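Local coordinates for pullulanase (Klebsiella oxytoca, PDB 2YOC), which hydrolyses the alpha-1,6-glucosidic linkages of pullulan and related branched dextrins, and is exported by a type 2 secretion system, at residues V351-S356 / I611-Y616; K411-E416 / S457-V462. All coordinates share one frame; numbering follows the deposited sequence.

Contact 1. Residues V351-S356 / I611-Y616; sequences VYHPQS and IVPWYY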
ATOM      1  N   VAL B 351     -25.002 -28.630  48.109  1.00 68.21           N
ATOM      2  CA  VAL B 351     -23.763 -28.217  47.491  1.00 65.74           C
ATOM      3  C   VAL B 351     -23.262 -26.832  47.948  1.00 72.63           C
ATOM      4  O   VAL B 351     -24.041 -25.897  48.103  1.00 73.15           O
ATOM      5  CB  VAL B 351     -23.913 -28.346  45.942  1.00 65.99           C
ATOM      6  CG1 VAL B 351     -25.093 -27.526  45.406  1.00 64.98           C
ATOM      7  CG2 VAL B 351     -22.612 -28.052  45.196  1.00 64.11           C
ATOM      8  N   TYR B 352     -21.948 -26.706  48.115  1.00 69.24           N
ATOM      9  CA  TYR B 352     -21.339 -25.457  48.470  1.00 69.71           C
ATOM     10  C   TYR B 352     -21.284 -24.548  47.229  1.00 75.44           C
ATOM     11  O   TYR B 352     -20.729 -24.944  46.198  1.00 73.54           O
ATOM     12  CB  TYR B 352     -19.931 -25.693  49.052  1.00 71.56           C
ATOM     13  CG  TYR B 352     -19.102 -24.429  49.100  1.00 74.58           C
ATOM     14  CD1 TYR B 352     -19.334 -23.455  50.065  1.00 77.50           C
ATOM     15  CD2 TYR B 352     -18.140 -24.164  48.130  1.00 75.07           C
ATOM     16  CE1 TYR B 352     -18.585 -22.281  50.105  1.00 78.12           C
ATOM     17  CE2 TYR B 352     -17.401 -22.980  48.143  1.00 76.16           C
ATOM     18  CZ  TYR B 352     -17.625 -22.038  49.133  1.00 86.57           C
ATOM     19  OH  TYR B 352     -16.892 -20.866  49.135  1.00 86.60           O
ATOM     20  N   HIS B 353     -21.848 -23.329  47.330  1.00 73.94           N
ATOM     21  CA  HIS B 353     -21.803 -22.351  46.240  1.00 71.77           C
ATOM     22  C   HIS B 353     -20.835 -21.254  46.638  1.00 77.39           C
ATOM     23  O   HIS B 353     -21.098 -20.554  47.617  1.00 77.95           O
ATOM     24  CB  HIS B 353     -23.187 -21.744  45.945  1.00 72.35           C
ATOM     25  CG  HIS B 353     -23.283 -21.212  44.558  1.00 74.21           C
ATOM     26  ND1 HIS B 353     -22.360 -20.298  44.070  1.00 75.12           N
ATOM     27  CD2 HIS B 353     -24.139 -21.539  43.567  1.00 75.49           C
ATOM     28  CE1 HIS B 353     -22.694 -20.088  42.807  1.00 73.42           C
ATOM     29  NE2 HIS B 353     -23.764 -20.804  42.459  1.00 74.01           N
ATOM     30  N   PRO B 354     -19.732 -21.041  45.887  1.00 74.89           N
ATOM     31  CA  PRO B 354     -18.771 -19.998  46.277  1.00 74.46           C
ATOM     32  C   PRO B 354     -19.279 -18.556  46.240  1.00 76.69           C
ATOM     33  O   PRO B 354     -18.712 -17.714  46.940  1.00 78.44           O
ATOM     34  CB  PRO B 354     -17.590 -20.232  45.339  1.00 75.08           C
ATOM     35  CG  PRO B 354     -17.779 -21.621  44.799  1.00 79.03           C
ATOM     36  CD  PRO B 354     -19.256 -21.771  44.700  1.00 75.22           C
ATOM     37  N   GLN B 355     -20.359 -18.280  45.483  1.00 70.18           N
ATOM     38  CA  GLN B 355     -20.969 -16.949  45.426  1.00 69.49           C
ATOM     39  C   GLN B 355     -21.586 -16.559  46.779  1.00 75.43           C
ATOM     40  O   GLN B 355     -21.447 -15.409  47.197  1.00 76.16           O
ATOM     41  CB  GLN B 355     -22.028 -16.858  44.328  1.00 69.65           C
ATOM     42  CG  GLN B 355     -22.360 -15.427  43.945  1.00 83.79           C
ATOM     43  CD  GLN B 355     -23.429 -15.368  42.901  1.00111.77           C
ATOM     44  OE1 GLN B 355     -23.326 -15.995  41.838  1.00116.30           O
ATOM     45  NE2 GLN B 355     -24.453 -14.569  43.153  1.00 97.64           N
ATOM     46  N   SER B 356     -22.274 -17.509  47.443  1.00 71.38           N
ATOM     47  CA  SER B 356     -22.931 -17.324  48.729  1.00 71.97           C
ATOM     48  C   SER B 356     -22.050 -17.813  49.901  1.00 77.68           C
ATOM     49  O   SER B 356     -22.359 -17.564  51.078  1.00 80.95           O
ATOM     50  CB  SER B 356     -24.266 -18.060  48.730  1.00 75.83           C
ATOM     51  OG  SER B 356     -24.070 -19.448  48.517  1.00 84.72           O
ATOM     52  N   ILE B 611     -26.094 -26.498  39.995  1.00 56.87           N
ATOM     53  CA  ILE B 611     -25.610 -27.894  40.030  1.00 56.16           C
ATOM     54  C   ILE B 611     -24.095 -28.018  40.204  1.00 61.04           C
ATOM     55  O   ILE B 611     -23.637 -28.752  41.089  1.00 61.32           O
ATOM     56  CB  ILE B 611     -26.183 -28.787  38.896  1.00 57.75           C
ATOM     57  CG1 ILE B 611     -27.709 -28.655  38.820  1.00 59.19           C
ATOM     58  CG2 ILE B 611     -25.816 -30.231  39.131  1.00 58.27           C
ATOM     59  CD1 ILE B 611     -28.313 -29.060  37.522  1.00 62.06           C
ATOM     60  N   VAL B 612     -23.319 -27.351  39.345  1.00 58.28           N
ATOM     61  CA  VAL B 612     -21.850 -27.352  39.455  1.00 58.20           C
ATOM     62  C   VAL B 612     -21.416 -25.880  39.506  1.00 63.90           C
ATOM     63  O   VAL B 612     -21.022 -25.312  38.461  1.00 62.62           O
ATOM     64  CB  VAL B 612     -21.035 -28.217  38.417  1.00 60.77           C
ATOM     65  CG1 VAL B 612     -19.579 -28.383  38.867  1.00 60.28           C
ATOM     66  CG2 VAL B 612     -21.665 -29.590  38.185  1.00 60.59           C
ATOM     67  N   PRO B 613     -21.544 -25.229  40.713  1.00 62.76           N
ATOM     68  CA  PRO B 613     -21.175 -23.810  40.834  1.00 61.49           C
ATOM     69  C   PRO B 613     -19.760 -23.522  40.395  1.00 65.11           C
ATOM     70  O   PRO B 613     -18.852 -24.325  40.627  1.00 66.37           O
ATOM     71  CB  PRO B 613     -21.360 -23.522  42.310  1.00 63.97           C
ATOM     72  CG  PRO B 613     -22.354 -24.504  42.768  1.00 69.97           C
ATOM     73  CD  PRO B 613     -22.020 -25.747  42.012  1.00 65.60           C
ATOM     74  N   TRP B 614     -19.602 -22.395  39.682  1.00 59.59           N
ATOM     75  CA  TRP B 614     -18.335 -21.876  39.164  1.00 57.31           C
ATOM     76  C   TRP B 614     -17.659 -22.732  38.100  1.00 62.95           C
ATOM     77  O   TRP B 614     -16.499 -22.487  37.743  1.00 64.34           O
ATOM     78  CB  TRP B 614     -17.404 -21.438  40.306  1.00 55.42           C
ATOM     79  CG  TRP B 614     -17.826 -20.153  40.961  1.00 56.02           C
ATOM     80  CD1 TRP B 614     -19.007 -19.486  40.787  1.00 58.94           C
ATOM     81  CD2 TRP B 614     -17.030 -19.337  41.833  1.00 55.91           C
ATOM     82  NE1 TRP B 614     -18.998 -18.308  41.497  1.00 58.34           N
ATOM     83  CE2 TRP B 614     -17.801 -18.195  42.156  1.00 59.66           C
ATOM     84  CE3 TRP B 614     -15.738 -19.474  42.397  1.00 56.86           C
ATOM     85  CZ2 TRP B 614     -17.338 -17.205  43.026  1.00 59.18           C
ATOM     86  CZ3 TRP B 614     -15.269 -18.479  43.242  1.00 58.15           C
ATOM     87  CH2 TRP B 614     -16.065 -17.364  43.554  1.00 59.15           C
ATOM     88  N   TYR B 615     -18.414 -23.680  37.518  1.00 58.86           N
ATOM     89  CA  TYR B 615     -17.853 -24.520  36.469  1.00 57.54           C
ATOM     90  C   TYR B 615     -18.307 -24.109  35.096  1.00 62.79           C
ATOM     91  O   TYR B 615     -17.464 -23.857  34.231  1.00 62.07           O
ATOM     92  CB  TYR B 615     -18.156 -26.007  36.692  1.00 58.16           C
ATOM     93  CG  TYR B 615     -17.658 -26.873  35.548  1.00 57.45           C
ATOM     94  CD1 TYR B 615     -16.363 -27.397  35.558  1.00 58.94           C
ATOM     95  CD2 TYR B 615     -18.475 -27.147  34.443  1.00 56.41           C
ATOM     96  CE1 TYR B 615     -15.890 -28.168  34.496  1.00 58.68           C
ATOM     97  CE2 TYR B 615     -18.003 -27.885  33.365  1.00 56.07           C
ATOM     98  CZ  TYR B 615     -16.716 -28.412  33.407  1.00 67.07           C
ATOM     99  OH  TYR B 615     -16.246 -29.143  32.350  1.00 71.31           O
ATOM    100  N   TYR B 616     -19.638 -24.149  34.863  1.00 59.49           N
ATOM    101  CA  TYR B 616     -20.215 -23.896  33.551  1.00 58.18           C
ATOM    102  C   TYR B 616     -20.091 -22.453  33.060  1.00 63.73           C
ATOM    103  O   TYR B 616     -20.096 -22.210  31.852  1.00 64.62           O
ATOM    104  CB  TYR B 616     -21.668 -24.412  33.473  1.00 58.62           C
ATOM    105  CG  TYR B 616     -21.851 -25.896  33.713  1.00 58.49           C
ATOM    106  CD1 TYR B 616     -21.643 -26.817  32.696  1.00 59.33           C
ATOM    107  CD2 TYR B 616     -22.359 -26.365  34.916  1.00 60.21           C
ATOM    108  CE1 TYR B 616     -21.865 -28.178  32.894  1.00 61.08           C
ATOM    109  CE2 TYR B 616     -22.625 -27.715  35.110  1.00 62.08           C
ATOM    110  CZ  TYR B 616     -22.361 -28.625  34.101  1.00 68.06           C
ATOM    111  OH  TYR B 616     -22.634 -29.960  34.298  1.00 67.75           O
TER
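Two prolines and two aromatic rings interleave where Pro-613 and Trp-614 meet His-353 and Pro-354. The CH-pi contacts come in a pair that runs in both directions. Pro-613 sets CB over the centre of the His-353 imidazole, 3.5 Å from CB to the ring centroid and only 5° off the ring normal, with its CG leaning toward CD2 of the same ring. His-353 CG stands anti to the backbone N (chi1 -157°), beside the carbonyl carbon, where the imidazole meets Pro-613. In return Pro-354 lays CB over one face of the Trp-614 indole, 3.4 Å from CB to the centroid of the six-membered ring, and Pro-354 CG lies near Trp-614 CD2 and CE3.

The two rings also meet each other: the edge of His-353 is turned to the face of Trp-614 in an offset edge-to-face pair, with planes at 84° and the imidazole and five-membered ring centroids 5.8 Å apart.

Apolar contacts fill the rest. The proline rings cross at about a right angle, Pro-354 CD lying 3.6 Å from Pro-613 CB, and Val-351 CG2 meets Pro-613 CD tip to tip at 4.0 Å.

Polar bonds hold the imidazole: His-353 ND1 accepts Gln-355 N (3.2 Å) close to the ring plane, and NE2 bonds Asp-609 weakly. The other carboxylate oxygen of Asp-609 takes the backbone N of Trp-614.

Strand 344-353 of the carbohydrate-binding module 48 beta domain thus packs on the loop between barrel strands 586-591 and 661-664, an interdomain contact of this multidomain pullulanase.

Contact 2. Residues K411-E416 / S457-V462; sequences KMTIHE and SGVTHV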
ATOM      1  N   LYS B 411     -26.169 -23.753  -2.716  1.00 53.29           N
ATOM      2  CA  LYS B 411     -27.534 -23.514  -3.175  1.00 51.75           C
ATOM      3  C   LYS B 411     -28.425 -22.959  -2.091  1.00 56.36           C
ATOM      4  O   LYS B 411     -29.443 -22.347  -2.425  1.00 55.80           O
ATOM      5  CB  LYS B 411     -28.120 -24.761  -3.850  1.00 51.96           C
ATOM      6  CG  LYS B 411     -27.686 -24.878  -5.314  1.00 45.09           C
ATOM      7  CD  LYS B 411     -27.338 -26.291  -5.739  1.00 53.21           C
ATOM      8  CE  LYS B 411     -26.642 -26.376  -7.097  1.00 74.66           C
ATOM      9  NZ  LYS B 411     -25.220 -25.900  -7.098  1.00 80.68           N
HETATM   10  N   MSE B 412     -28.002 -23.105  -0.803  1.00 53.45           N
HETATM   11  CA  MSE B 412     -28.686 -22.638   0.413  1.00 53.14           C
HETATM   12  C   MSE B 412     -29.170 -21.186   0.351  1.00 57.66           C
HETATM   13  O   MSE B 412     -28.359 -20.265   0.220  1.00 54.65           O
HETATM   14  CB  MSE B 412     -27.800 -22.866   1.645  1.00 55.20           C
HETATM   15  CG  MSE B 412     -28.556 -22.965   2.961  1.00 62.90           C
HETATM   16 SE   MSE B 412     -27.334 -23.257   4.487  1.00 70.67          SE
HETATM   17  CE  MSE B 412     -26.923 -25.171   4.175  1.00 66.16           C
ATOM     18  N   THR B 413     -30.510 -21.003   0.458  1.00 57.23           N
ATOM     19  CA  THR B 413     -31.201 -19.707   0.438  1.00 58.06           C
ATOM     20  C   THR B 413     -32.103 -19.624   1.685  1.00 64.51           C
ATOM     21  O   THR B 413     -33.218 -20.159   1.700  1.00 65.73           O
ATOM     22  CB  THR B 413     -31.898 -19.539  -0.927  1.00 59.91           C
ATOM     23  OG1 THR B 413     -30.886 -19.448  -1.915  1.00 59.83           O
ATOM     24  CG2 THR B 413     -32.720 -18.294  -1.019  1.00 56.40           C
ATOM     25  N   ILE B 414     -31.581 -18.987   2.739  1.00 61.70           N
ATOM     26  CA  ILE B 414     -32.182 -18.889   4.087  1.00 61.31           C
ATOM     27  C   ILE B 414     -33.148 -17.734   4.264  1.00 66.79           C
ATOM     28  O   ILE B 414     -32.856 -16.613   3.840  1.00 67.41           O
ATOM     29  CB  ILE B 414     -31.100 -18.883   5.216  1.00 62.89           C
ATOM     30  CG1 ILE B 414     -30.009 -19.922   4.960  1.00 62.69           C
ATOM     31  CG2 ILE B 414     -31.728 -19.115   6.576  1.00 62.81           C
ATOM     32  CD1 ILE B 414     -28.734 -19.662   5.752  1.00 77.52           C
ATOM     33  N   HIS B 415     -34.280 -18.026   4.952  1.00 62.37           N
ATOM     34  CA  HIS B 415     -35.367 -17.139   5.331  1.00 62.11           C
ATOM     35  C   HIS B 415     -35.437 -17.259   6.852  1.00 64.53           C
ATOM     36  O   HIS B 415     -35.906 -18.279   7.365  1.00 65.64           O
ATOM     37  CB  HIS B 415     -36.687 -17.634   4.702  1.00 63.71           C
ATOM     38  CG  HIS B 415     -37.777 -16.600   4.654  1.00 68.45           C
ATOM     39  ND1 HIS B 415     -37.746 -15.563   3.729  1.00 70.59           N
ATOM     40  CD2 HIS B 415     -38.908 -16.492   5.394  1.00 71.09           C
ATOM     41  CE1 HIS B 415     -38.845 -14.856   3.940  1.00 71.04           C
ATOM     42  NE2 HIS B 415     -39.581 -15.378   4.924  1.00 71.84           N
ATOM     43  N   GLU B 416     -34.908 -16.262   7.565  1.00 57.80           N
ATOM     44  CA  GLU B 416     -34.844 -16.236   9.030  1.00 56.37           C
ATOM     45  C   GLU B 416     -36.168 -15.738   9.601  1.00 65.59           C
ATOM     46  O   GLU B 416     -36.469 -14.532   9.580  1.00 68.46           O
ATOM     47  CB  GLU B 416     -33.668 -15.363   9.481  1.00 56.65           C
ATOM     48  CG  GLU B 416     -33.433 -15.301  10.973  1.00 61.76           C
ATOM     49  CD  GLU B 416     -32.683 -14.071  11.451  1.00 89.47           C
ATOM     50  OE1 GLU B 416     -33.145 -12.935  11.179  1.00 80.56           O
ATOM     51  OE2 GLU B 416     -31.654 -14.252  12.145  1.00 88.24           O
ATOM     52  N   SER B 457     -40.068 -20.695  -5.643  1.00 57.94           N
ATOM     53  CA  SER B 457     -39.252 -19.785  -6.430  1.00 59.25           C
ATOM     54  C   SER B 457     -37.769 -19.855  -6.043  1.00 63.58           C
ATOM     55  O   SER B 457     -36.948 -19.190  -6.669  1.00 62.51           O
ATOM     56  CB  SER B 457     -39.785 -18.354  -6.331  1.00 65.45           C
ATOM     57  OG  SER B 457     -41.148 -18.274  -6.712  1.00 76.70           O
ATOM     58  N   GLY B 458     -37.428 -20.643  -5.026  1.00 61.13           N
ATOM     59  CA  GLY B 458     -36.022 -20.779  -4.658  1.00 60.97           C
ATOM     60  C   GLY B 458     -35.577 -20.570  -3.225  1.00 64.95           C
ATOM     61  O   GLY B 458     -34.380 -20.633  -2.962  1.00 66.08           O
ATOM     62  N   VAL B 459     -36.483 -20.320  -2.278  1.00 59.76           N
ATOM     63  CA  VAL B 459     -36.040 -20.209  -0.884  1.00 57.69           C
ATOM     64  C   VAL B 459     -35.931 -21.659  -0.376  1.00 61.13           C
ATOM     65  O   VAL B 459     -36.888 -22.427  -0.477  1.00 63.59           O
ATOM     66  CB  VAL B 459     -36.921 -19.276  -0.031  1.00 59.46           C
ATOM     67  CG1 VAL B 459     -36.520 -19.344   1.426  1.00 58.37           C
ATOM     68  CG2 VAL B 459     -36.821 -17.840  -0.539  1.00 59.38           C
ATOM     69  N   THR B 460     -34.735 -22.068   0.010  1.00 54.35           N
ATOM     70  CA  THR B 460     -34.475 -23.464   0.349  1.00 53.14           C
ATOM     71  C   THR B 460     -34.567 -23.793   1.832  1.00 57.41           C
ATOM     72  O   THR B 460     -34.937 -24.913   2.191  1.00 57.07           O
ATOM     73  CB  THR B 460     -33.110 -23.880  -0.219  1.00 62.63           C
ATOM     74  OG1 THR B 460     -32.064 -23.270   0.544  1.00 64.44           O
ATOM     75  CG2 THR B 460     -32.943 -23.497  -1.692  1.00 59.54           C
ATOM     76  N   HIS B 461     -34.191 -22.847   2.699  1.00 52.59           N
ATOM     77  CA  HIS B 461     -34.132 -23.091   4.127  1.00 50.61           C
ATOM     78  C   HIS B 461     -34.932 -22.110   4.954  1.00 56.10           C
ATOM     79  O   HIS B 461     -34.939 -20.923   4.637  1.00 56.59           O
ATOM     80  CB  HIS B 461     -32.655 -23.034   4.595  1.00 49.25           C
ATOM     81  CG  HIS B 461     -31.834 -24.218   4.214  1.00 50.98           C
ATOM     82  ND1 HIS B 461     -31.684 -24.600   2.904  1.00 52.56           N
ATOM     83  CD2 HIS B 461     -31.076 -25.018   4.984  1.00 51.76           C
ATOM     84  CE1 HIS B 461     -30.892 -25.652   2.922  1.00 51.15           C
ATOM     85  NE2 HIS B 461     -30.494 -25.930   4.152  1.00 51.25           N
ATOM     86  N   VAL B 462     -35.508 -22.609   6.085  1.00 52.15           N
ATOM     87  CA  VAL B 462     -36.194 -21.839   7.107  1.00 52.71           C
ATOM     88  C   VAL B 462     -35.292 -21.827   8.353  1.00 58.54           C
ATOM     89  O   VAL B 462     -34.963 -22.901   8.867  1.00 58.43           O
ATOM     90  CB  VAL B 462     -37.626 -22.377   7.418  1.00 57.32           C
ATOM     91  CG1 VAL B 462     -38.263 -21.630   8.599  1.00 57.53           C
ATOM     92  CG2 VAL B 462     -38.528 -22.283   6.188  1.00 57.41           C
TER
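Met-412, a selenomethionine, crosses His-461 at about a right angle and places CG over the centre of the imidazole, 3.5 Å from CG to the ring centroid. Its CG stands anti to the backbone N (chi1 -156°); the chain runs on extended to SE over the same face, then bends at chi3 to bring CE near His-461 NE2. The ring is held by bonds at both nitrogens: ND1 and Thr-460 OG1 are hydrogen-bonded at 2.7 Å, and NE2 bonds Gln-403.

That threonine hydroxyl lies between the backbone N and the carbonyl carbon (chi1 73°), where it also accepts Thr-413 N in a nearly straight bond of 2.7 Å. Thr-413 O in turn takes two donors, Thr-460 N in the carbonyl plane and His-461 N above it, each at 3.0 Å. Farther along, His-415 N bonds His-461 O at 3.0 Å, continuing the parallel ladder. Val-459 sends CG1 to His-415 CB at 3.7 Å, whereas on the face of the sheet they share Ile-414 and His-461 cross obliquely, CG1 near CB.

These are the first two strands of the eight-stranded parallel barrel, joined through helix 446-457 in a beta-alpha-beta crossover. Ile-414 and His-461 face Ile-588 of strand 586-591; His-415 and Val-459 pack on Tyr-937 of helix 927-945, while strand 860-864 flanks strand 413-417 and closes the barrel.

Contact 1 and contact 2 lie on opposite sides of the chain's centre, their own centres 43 Å apart and their nearest atoms about 24 Å apart, so neither touches the other. In sequence, however, contact 2 is nested within the loop that contact 1 closes: the chain passes through the carbohydrate-binding module 48 at 351-356, builds the first barrel strands around 411-416 and 457-462, and comes back to touch that module with the loop 611-616. Contact 2 pairs two strands within the barrel, whereas contact 1 holds a later barrel loop against the preceding domain. As in other glycosidases with this barrel, the active site is expected at the C-terminal ends of its strands.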